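Local atomic coordinates of OxyR (Porphyromonas gingivalis, PDB entry 3HO7), a protein that probably binds DNA as a redox-sensitive transcriptional activator of the LysR family, its regulatory domain being the part present here. Residues K35-L40 and R203-G208; K69-G74 and C119-L124. One frame throughout, in Å; residues are numbered along the deposited sequence.

Interaction 1 (K35-L40 and R203-G208); sequences KELAGL and REQLIG
Gln205 NE2 donates to the backbone carbonyl Glu36 O at 3.1 Å, the one hydrogen bond between 35-40 and 203-208. The N-H...O angle of 122° is far from straight, so the bond is weak. The amide reaches this carbonyl because Gln205 turns CG away from the backbone N (chi1 -172°) and runs extended beyond it, off helix 200-211. Its acceptor sits at the C-terminal end of helix 22-36, since Leu37 is the first residue to leave helical backbone angles. The chain there folds into a type II turn from Leu37 to Leu40, closed by Leu40 N on Leu37 O at 3.1 Å, with Gly39 taking the positive phi.

The same amide also has an apolar neighbour. Leu37 CD2 lies over one face of it, 3.4 Å from Gln205 NE2 and 3.7 Å from Gln205 CD, as the two side chains pass in opposite directions. Further in, the methyls Leu37 CD2 and Leu206 CD2 meet at 4.2 Å. Leu209 continues this packing against Leu37, Leu206 rests on Leu13 and Leu191, and Gln137 of the second subunit packs on Leu37. Helix 22-36 links the parallel strands 11-17 and 40-46, so helix 200-211 here packs beside the end of a beta-alpha-beta crossover of the periplasmic-binding-protein-like fold.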
# COMPACT_ATOMS: atom_id res chain seq x y z
N LYS A 35 20.68 -15.56 -4.42
CA LYS A 35 21.83 -16.18 -5.07
C LYS A 35 23.13 -15.40 -4.92
O LYS A 35 24.20 -15.99 -4.78
CB LYS A 35 21.53 -16.45 -6.55
CG LYS A 35 21.03 -15.25 -7.32
CD LYS A 35 20.81 -15.58 -8.79
CE LYS A 35 19.72 -16.63 -8.98
NZ LYS A 35 20.14 -17.97 -8.48
N GLU A 36 23.05 -14.07 -4.93
CA GLU A 36 24.25 -13.23 -4.83
C GLU A 36 24.62 -12.84 -3.40
O GLU A 36 25.79 -12.64 -3.09
CB GLU A 36 24.11 -11.97 -5.69
CG GLU A 36 24.99 -11.97 -6.94
CD GLU A 36 24.40 -12.77 -8.08
OE1 GLU A 36 23.29 -12.42 -8.54
OE2 GLU A 36 25.05 -13.73 -8.54
N LEU A 37 23.61 -12.73 -2.54
CA LEU A 37 23.84 -12.26 -1.17
C LEU A 37 23.75 -13.37 -0.14
O LEU A 37 23.56 -13.12 1.05
CB LEU A 37 22.86 -11.13 -0.83
CG LEU A 37 23.01 -9.85 -1.65
CD1 LEU A 37 21.96 -8.82 -1.23
CD2 LEU A 37 24.41 -9.28 -1.51
N ALA A 38 23.90 -14.62 -0.59
CA ALA A 38 23.88 -15.76 0.31
C ALA A 38 24.90 -15.60 1.43
O ALA A 38 26.05 -15.24 1.18
CB ALA A 38 24.14 -17.05 -0.47
N GLY A 39 24.47 -15.86 2.66
CA GLY A 39 25.34 -15.72 3.82
C GLY A 39 25.08 -14.44 4.58
O GLY A 39 25.68 -14.19 5.62
N LEU A 40 24.16 -13.63 4.05
CA LEU A 40 23.82 -12.35 4.65
C LEU A 40 22.34 -12.31 5.03
O LEU A 40 21.48 -12.67 4.24
CB LEU A 40 24.11 -11.21 3.66
CG LEU A 40 23.79 -9.79 4.12
CD1 LEU A 40 24.90 -9.25 5.01
CD2 LEU A 40 23.59 -8.88 2.91
N ARG A 203 28.14 -2.05 -0.49
CA ARG A 203 27.44 -0.95 -1.13
C ARG A 203 27.54 -1.09 -2.64
O ARG A 203 26.54 -1.01 -3.36
CB ARG A 203 28.04 0.39 -0.68
CG ARG A 203 27.38 1.63 -1.26
CD ARG A 203 28.08 2.88 -0.73
NE ARG A 203 27.62 4.11 -1.37
CZ ARG A 203 28.14 5.31 -1.14
NH1 ARG A 203 29.13 5.45 -0.27
NH2 ARG A 203 27.66 6.38 -1.76
N GLU A 204 28.76 -1.30 -3.12
CA GLU A 204 29.01 -1.48 -4.55
C GLU A 204 28.24 -2.68 -5.10
O GLU A 204 27.66 -2.61 -6.19
CB GLU A 204 30.51 -1.64 -4.81
CG GLU A 204 30.87 -1.84 -6.28
CD GLU A 204 32.37 -1.75 -6.52
OE1 GLU A 204 33.10 -1.31 -5.61
OE2 GLU A 204 32.81 -2.13 -7.63
N GLN A 205 28.23 -3.77 -4.35
CA GLN A 205 27.51 -4.97 -4.76
C GLN A 205 26.01 -4.70 -4.82
O GLN A 205 25.35 -5.05 -5.80
CB GLN A 205 27.81 -6.13 -3.81
CG GLN A 205 27.26 -7.48 -4.28
CD GLN A 205 27.55 -8.61 -3.31
OE1 GLN A 205 28.24 -8.42 -2.30
NE2 GLN A 205 27.04 -9.80 -3.61
N LEU A 206 25.48 -4.08 -3.78
CA LEU A 206 24.06 -3.74 -3.73
C LEU A 206 23.65 -2.90 -4.94
O LEU A 206 22.69 -3.23 -5.63
CB LEU A 206 23.71 -3.01 -2.43
CG LEU A 206 23.15 -3.86 -1.29
CD1 LEU A 206 21.71 -4.29 -1.59
CD2 LEU A 206 24.03 -5.08 -1.03
N ILE A 207 24.39 -1.83 -5.20
CA ILE A 207 24.08 -0.98 -6.34
C ILE A 207 23.98 -1.80 -7.62
O ILE A 207 23.03 -1.67 -8.38
CB ILE A 207 25.13 0.14 -6.52
CG1 ILE A 207 25.11 1.08 -5.31
CG2 ILE A 207 24.88 0.91 -7.81
CD1 ILE A 207 26.12 2.21 -5.39
N GLY A 208 24.97 -2.66 -7.85
CA GLY A 208 24.97 -3.52 -9.02
C GLY A 208 23.75 -4.43 -9.09
O GLY A 208 23.12 -4.55 -10.13

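Interaction 2 (K69-G74 and C119-L124); sequences KAETEG and CFRDQL
Arg121 NH2 serves two acceptors of the facing loop. It donates to the backbone carbonyl Lys69 O at 3.3 Å, which lies at the edge of the guanidinium near its plane; the 153° N-H...O angle is favourable, but the length makes the bond weak. Glu71 OE1 is equally far from Arg121 NH2, at 3.3 Å, yet stands over a face, so this salt bridge rests on charge alone, with no N-H aimed at the oxygen; the carboxylate and guanidinium planes are 26° apart. The opposite face is met by the rim atom Phe120 CE2, leaving the flat group between carboxylate and ring. A bend at chi3 (-80°) turns the guanidinium to this position.

Other polar groups are satisfied locally or elsewhere: Thr72 OG1 donates to Ala70 O at 2.6 Å, Asp122 N closes a type II turn on Cys119 O at 3.1 Å, Lys69 NZ pairs with Glu188, Asp122 OD2 accepts from Gln129 NE2, and Gln123 NE2 donates to Ala228 O.

This is a surface contact between two loops, one joining strands 63-66 and 75-89, the other preceding helix 125-128; Thr72 and Phe120 touch helix 49-58, while Lys69 and Gln123 pack on strand 184-194.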
# COMPACT_ATOMS: atom_id res chain seq x y z
N LYS A 69 17.00 12.56 -4.56
CA LYS A 69 18.28 12.80 -3.91
C LYS A 69 18.03 13.10 -2.44
O LYS A 69 17.04 13.73 -2.09
CB LYS A 69 19.02 13.96 -4.58
CG LYS A 69 19.52 13.65 -5.99
CD LYS A 69 20.18 14.86 -6.63
CE LYS A 69 20.58 14.57 -8.07
NZ LYS A 69 19.38 14.26 -8.91
N ALA A 70 18.93 12.62 -1.58
CA ALA A 70 18.78 12.83 -0.15
C ALA A 70 19.00 14.29 0.21
O ALA A 70 18.33 14.83 1.09
CB ALA A 70 19.75 11.94 0.62
N GLU A 71 20.01 14.91 -0.39
CA GLU A 71 20.23 16.33 -0.18
C GLU A 71 20.20 16.60 1.31
O GLU A 71 19.60 17.57 1.77
CB GLU A 71 19.21 17.17 -0.95
CG GLU A 71 19.51 17.21 -2.44
CD GLU A 71 18.39 17.81 -3.25
OE1 GLU A 71 17.38 18.24 -2.66
OE2 GLU A 71 18.52 17.84 -4.49
N THR A 72 20.85 15.73 2.06
CA THR A 72 20.86 15.81 3.51
C THR A 72 22.29 15.71 4.03
O THR A 72 23.00 14.74 3.73
CB THR A 72 20.01 14.69 4.14
OG1 THR A 72 18.66 14.79 3.67
CG2 THR A 72 20.03 14.78 5.66
N GLU A 73 22.72 16.69 4.81
CA GLU A 73 24.05 16.66 5.41
C GLU A 73 24.25 15.33 6.14
O GLU A 73 23.44 14.95 6.99
CB GLU A 73 24.25 17.84 6.36
CG GLU A 73 25.52 17.77 7.18
CD GLU A 73 26.77 17.71 6.33
OE1 GLU A 73 26.79 18.38 5.27
OE2 GLU A 73 27.73 17.01 6.71
N GLY A 74 25.33 14.63 5.81
CA GLY A 74 25.66 13.37 6.47
C GLY A 74 25.22 12.15 5.68
O GLY A 74 25.50 11.01 6.08
N CYS A 119 3.96 14.23 -4.76
CA CYS A 119 4.17 15.61 -4.33
C CYS A 119 5.24 15.76 -3.26
O CYS A 119 5.16 16.65 -2.41
CB CYS A 119 2.84 16.21 -3.85
SG CYS A 119 1.57 16.25 -5.14
N PHE A 120 6.25 14.90 -3.29
CA PHE A 120 7.40 15.08 -2.42
C PHE A 120 8.19 16.28 -2.93
O PHE A 120 8.81 16.22 -3.99
CB PHE A 120 8.28 13.83 -2.40
CG PHE A 120 9.46 13.94 -1.46
CD1 PHE A 120 9.28 13.87 -0.09
CD2 PHE A 120 10.74 14.10 -1.96
CE1 PHE A 120 10.35 13.96 0.77
CE2 PHE A 120 11.82 14.20 -1.10
CZ PHE A 120 11.63 14.13 0.27
N ARG A 121 8.15 17.37 -2.17
CA ARG A 121 8.69 18.63 -2.65
C ARG A 121 8.04 18.95 -3.99
O ARG A 121 8.73 19.25 -4.97
CB ARG A 121 10.21 18.57 -2.76
CG ARG A 121 10.89 18.16 -1.46
CD ARG A 121 12.32 18.69 -1.37
NE ARG A 121 13.26 17.89 -2.13
CZ ARG A 121 13.95 16.87 -1.63
NH1 ARG A 121 13.79 16.52 -0.36
NH2 ARG A 121 14.80 16.19 -2.40
N ASP A 122 6.73 18.75 -4.07
CA ASP A 122 5.96 19.14 -5.25
C ASP A 122 6.59 18.66 -6.56
O ASP A 122 6.76 19.45 -7.48
CB ASP A 122 5.69 20.64 -5.27
CG ASP A 122 4.55 21.04 -4.36
OD1 ASP A 122 3.65 20.21 -4.13
OD2 ASP A 122 4.53 22.20 -3.89
N GLN A 123 6.96 17.39 -6.63
CA GLN A 123 7.67 16.89 -7.80
C GLN A 123 6.87 17.11 -9.08
O GLN A 123 7.36 17.73 -10.02
CB GLN A 123 8.03 15.41 -7.64
CG GLN A 123 8.78 14.83 -8.83
CD GLN A 123 9.51 13.55 -8.48
OE1 GLN A 123 9.19 12.88 -7.50
NE2 GLN A 123 10.50 13.19 -9.30
N LEU A 124 5.65 16.60 -9.11
CA LEU A 124 4.76 16.82 -10.24
C LEU A 124 3.99 18.12 -10.02
O LEU A 124 2.75 18.13 -9.99
CB LEU A 124 3.81 15.64 -10.43
CG LEU A 124 4.46 14.33 -10.87
CD1 LEU A 124 3.45 13.20 -10.91
CD2 LEU A 124 5.12 14.50 -12.23

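In the fold
From the N terminus, the chain runs through helix 22-36 and the turn that follows it, the segment 35-40 of interaction 1. Before its partner arrives, 69-74 and 119-124 meet in interaction 2, closing a loop with 44 residues between its segments, none of them helical. The chain reaches 203-208 only later, closing the larger loop with 162 residues between; the smaller loop thus lies wholly within the larger, and the two do not cross. Interaction 1 ties helix 22-36 to helix 200-211; interaction 2 joins surface loops. Their centres are about 27 Å apart and their nearest atoms about 9 Å, so they do not touch, although residues of the segments of both touch strands 75-89 and 184-194.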